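Lysine/ornithine decarboxylase (Selenomonas ruminantium, PDB 5GJN) decarboxylates both L-lysine and L-ornithine with similar efficiency, using pyridoxal 5'-phosphate to make cadaverine and putrescine. Local coordinates at residues E158-L163 with D202-M207. Sequence-based numbering, arbitrary orientation.
Sequences EALDLL and DEAEEM
L160 reaches from helix 159-168 to the end of helix 188-206, where it meets E203, A204 and, just past the helix, M207. One methyl, CD2, meets the CB of A204 at 3.8 Å. The other, CD1, sits at the base of E203, 3.4 Å from its CB, and also reaches the backbone N of A204, 3.8 Å from that same CD1. With CG anti to its carbonyl carbon (chi1 -58°), L160 brings its two methyls to the facing helix, and its side chain crosses that of E203 at about a right angle. The tight, buried part is L160 against A204, and L211 packs on A204 as well. E203 is its partly exposed edge, with the carboxylate atom OE1 alongside L160 at 3.5 Å from CD1.

M207, partly exposed, forms the outer side of the contact. It lays its thioether over the stem of L160, SD 3.8 Å from CB, and a bend at chi3 (80°) turns CE toward the exposed D161, a loose approach of 4.2 Å to OD1. Were M207 an alanine, SD and CE would be gone, and the CB of L160 would probably lose its cover on this outer side.

The two helices belong to the outer layer of the PLP-binding TIM barrel, and A159, L162 and L163 pack on strand 132-138. Beside the apolar contact, K164 NZ bonds to the backbone O of M207, tying helix 159-168 to the residue that follows helix 188-206. No hydrogen bond joins the two segments themselves; their cohesion is that of aliphatic and thioether packing, dependent on shape rather than on charge.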
loop_
_atom_site.group_PDB
_atom_site.type_symbol
_atom_site.label_atom_id
_atom_site.label_comp_id
_atom_site.label_asym_id
_atom_site.label_seq_id
_atom_site.Cartn_x
_atom_site.Cartn_y
_atom_site.Cartn_z
ATOM N N GLU A 158 1.864 35.549 -3.878
ATOM C CA GLU A 158 2.928 35.347 -2.910
ATOM C C GLU A 158 4.261 34.854 -3.519
ATOM O O GLU A 158 5.266 34.823 -2.843
ATOM C CB GLU A 158 2.434 34.362 -1.865
ATOM C CG GLU A 158 3.183 34.363 -0.556
ATOM C CD GLU A 158 2.584 33.400 0.446
ATOM O OE1 GLU A 158 3.355 32.656 1.070
ATOM O OE2 GLU A 158 1.352 33.389 0.605
ATOM N N ALA A 159 4.255 34.488 -4.799
ATOM C CA ALA A 159 5.351 33.749 -5.419
ATOM C C ALA A 159 6.669 34.455 -5.423
ATOM O O ALA A 159 7.686 33.893 -5.003
ATOM C CB ALA A 159 4.968 33.243 -6.824
ATOM N N LEU A 160 6.689 35.701 -5.865
ATOM C CA LEU A 160 7.918 36.445 -5.924
ATOM C C LEU A 160 8.470 36.831 -4.513
ATOM O O LEU A 160 9.668 36.890 -4.353
ATOM C CB LEU A 160 7.753 37.672 -6.836
ATOM C CG LEU A 160 7.314 37.354 -8.293
ATOM C CD1 LEU A 160 7.075 38.583 -9.159
ATOM C CD2 LEU A 160 8.347 36.488 -8.988
ATOM N N ASP A 161 7.615 37.108 -3.531
ATOM C CA ASP A 161 8.121 37.325 -2.122
ATOM C C ASP A 161 8.782 36.060 -1.596
ATOM O O ASP A 161 9.808 36.126 -0.906
ATOM C CB ASP A 161 6.988 37.702 -1.162
ATOM C CG ASP A 161 6.243 38.979 -1.596
ATOM O OD1 ASP A 161 6.934 39.873 -2.142
ATOM O OD2 ASP A 161 4.999 39.017 -1.458
ATOM N N LEU A 162 8.250 34.893 -1.987
ATOM C CA LEU A 162 8.897 33.649 -1.539
ATOM C C LEU A 162 10.250 33.506 -2.159
ATOM O O LEU A 162 11.179 33.199 -1.439
ATOM C CB LEU A 162 8.055 32.394 -1.819
ATOM C CG LEU A 162 6.947 32.231 -0.818
ATOM C CD1 LEU A 162 5.872 31.350 -1.407
ATOM C CD2 LEU A 162 7.559 31.619 0.424
ATOM N N LEU A 163 10.351 33.695 -3.480
ATOM C CA LEU A 163 11.647 33.651 -4.194
ATOM C C LEU A 163 12.629 34.698 -3.618
ATOM O O LEU A 163 13.788 34.449 -3.552
ATOM C CB LEU A 163 11.493 33.917 -5.718
ATOM C CG LEU A 163 10.856 32.745 -6.520
ATOM C CD1 LEU A 163 10.452 33.099 -7.940
ATOM C CD2 LEU A 163 11.738 31.533 -6.438
ATOM N N ASP A 202 8.611 38.774 -15.664
ATOM C CA ASP A 202 8.812 40.207 -15.904
ATOM C C ASP A 202 8.853 41.017 -14.593
ATOM O O ASP A 202 9.807 41.748 -14.388
ATOM C CB ASP A 202 7.679 40.752 -16.766
ATOM C CG ASP A 202 7.743 40.217 -18.173
ATOM O OD1 ASP A 202 8.747 39.575 -18.485
ATOM O OD2 ASP A 202 6.778 40.435 -18.898
ATOM N N GLU A 203 7.932 40.726 -13.667
ATOM C CA GLU A 203 7.966 41.405 -12.335
ATOM C C GLU A 203 9.227 41.112 -11.557
ATOM O O GLU A 203 9.782 42.009 -10.889
ATOM C CB GLU A 203 6.775 41.017 -11.470
ATOM C CG GLU A 203 5.510 41.592 -11.967
ATOM C CD GLU A 203 4.261 41.088 -11.282
ATOM O OE1 GLU A 203 4.339 40.367 -10.305
ATOM O OE2 GLU A 203 3.170 41.402 -11.772
ATOM N N ALA A 204 9.671 39.846 -11.604
ATOM C CA ALA A 204 10.900 39.438 -10.919
ATOM C C ALA A 204 12.110 40.257 -11.363
ATOM O O ALA A 204 12.914 40.619 -10.506
ATOM C CB ALA A 204 11.195 37.960 -11.082
ATOM N N GLU A 205 12.259 40.538 -12.657
ATOM C CA GLU A 205 13.376 41.335 -13.137
ATOM C C GLU A 205 13.464 42.662 -12.405
ATOM O O GLU A 205 14.548 43.137 -12.148
ATOM C CB GLU A 205 13.261 41.691 -14.584
ATOM C CG GLU A 205 13.538 40.605 -15.534
ATOM C CD GLU A 205 14.950 40.049 -15.508
ATOM O OE1 GLU A 205 15.950 40.724 -15.224
ATOM O OE2 GLU A 205 15.047 38.875 -15.808
ATOM N N GLU A 206 12.314 43.242 -12.077
ATOM C CA GLU A 206 12.273 44.529 -11.406
ATOM C C GLU A 206 12.600 44.373 -9.931
ATOM O O GLU A 206 13.002 45.326 -9.326
ATOM C CB GLU A 206 10.929 45.240 -11.694
ATOM C CG GLU A 206 10.594 45.388 -13.199
ATOM C CD GLU A 206 11.716 46.091 -14.006
ATOM O OE1 GLU A 206 12.206 47.131 -13.533
ATOM O OE2 GLU A 206 12.139 45.629 -15.105
ATOM N N MET A 207 12.483 43.170 -9.350
ATOM C CA MET A 207 12.835 42.934 -7.953
ATOM C C MET A 207 14.251 42.439 -7.692
ATOM O O MET A 207 14.515 41.875 -6.624
ATOM C CB MET A 207 11.872 41.913 -7.373
ATOM C CG MET A 207 10.481 42.480 -7.263
ATOM S SD MET A 207 9.406 41.088 -6.944
ATOM C CE MET A 207 9.674 40.840 -5.161
#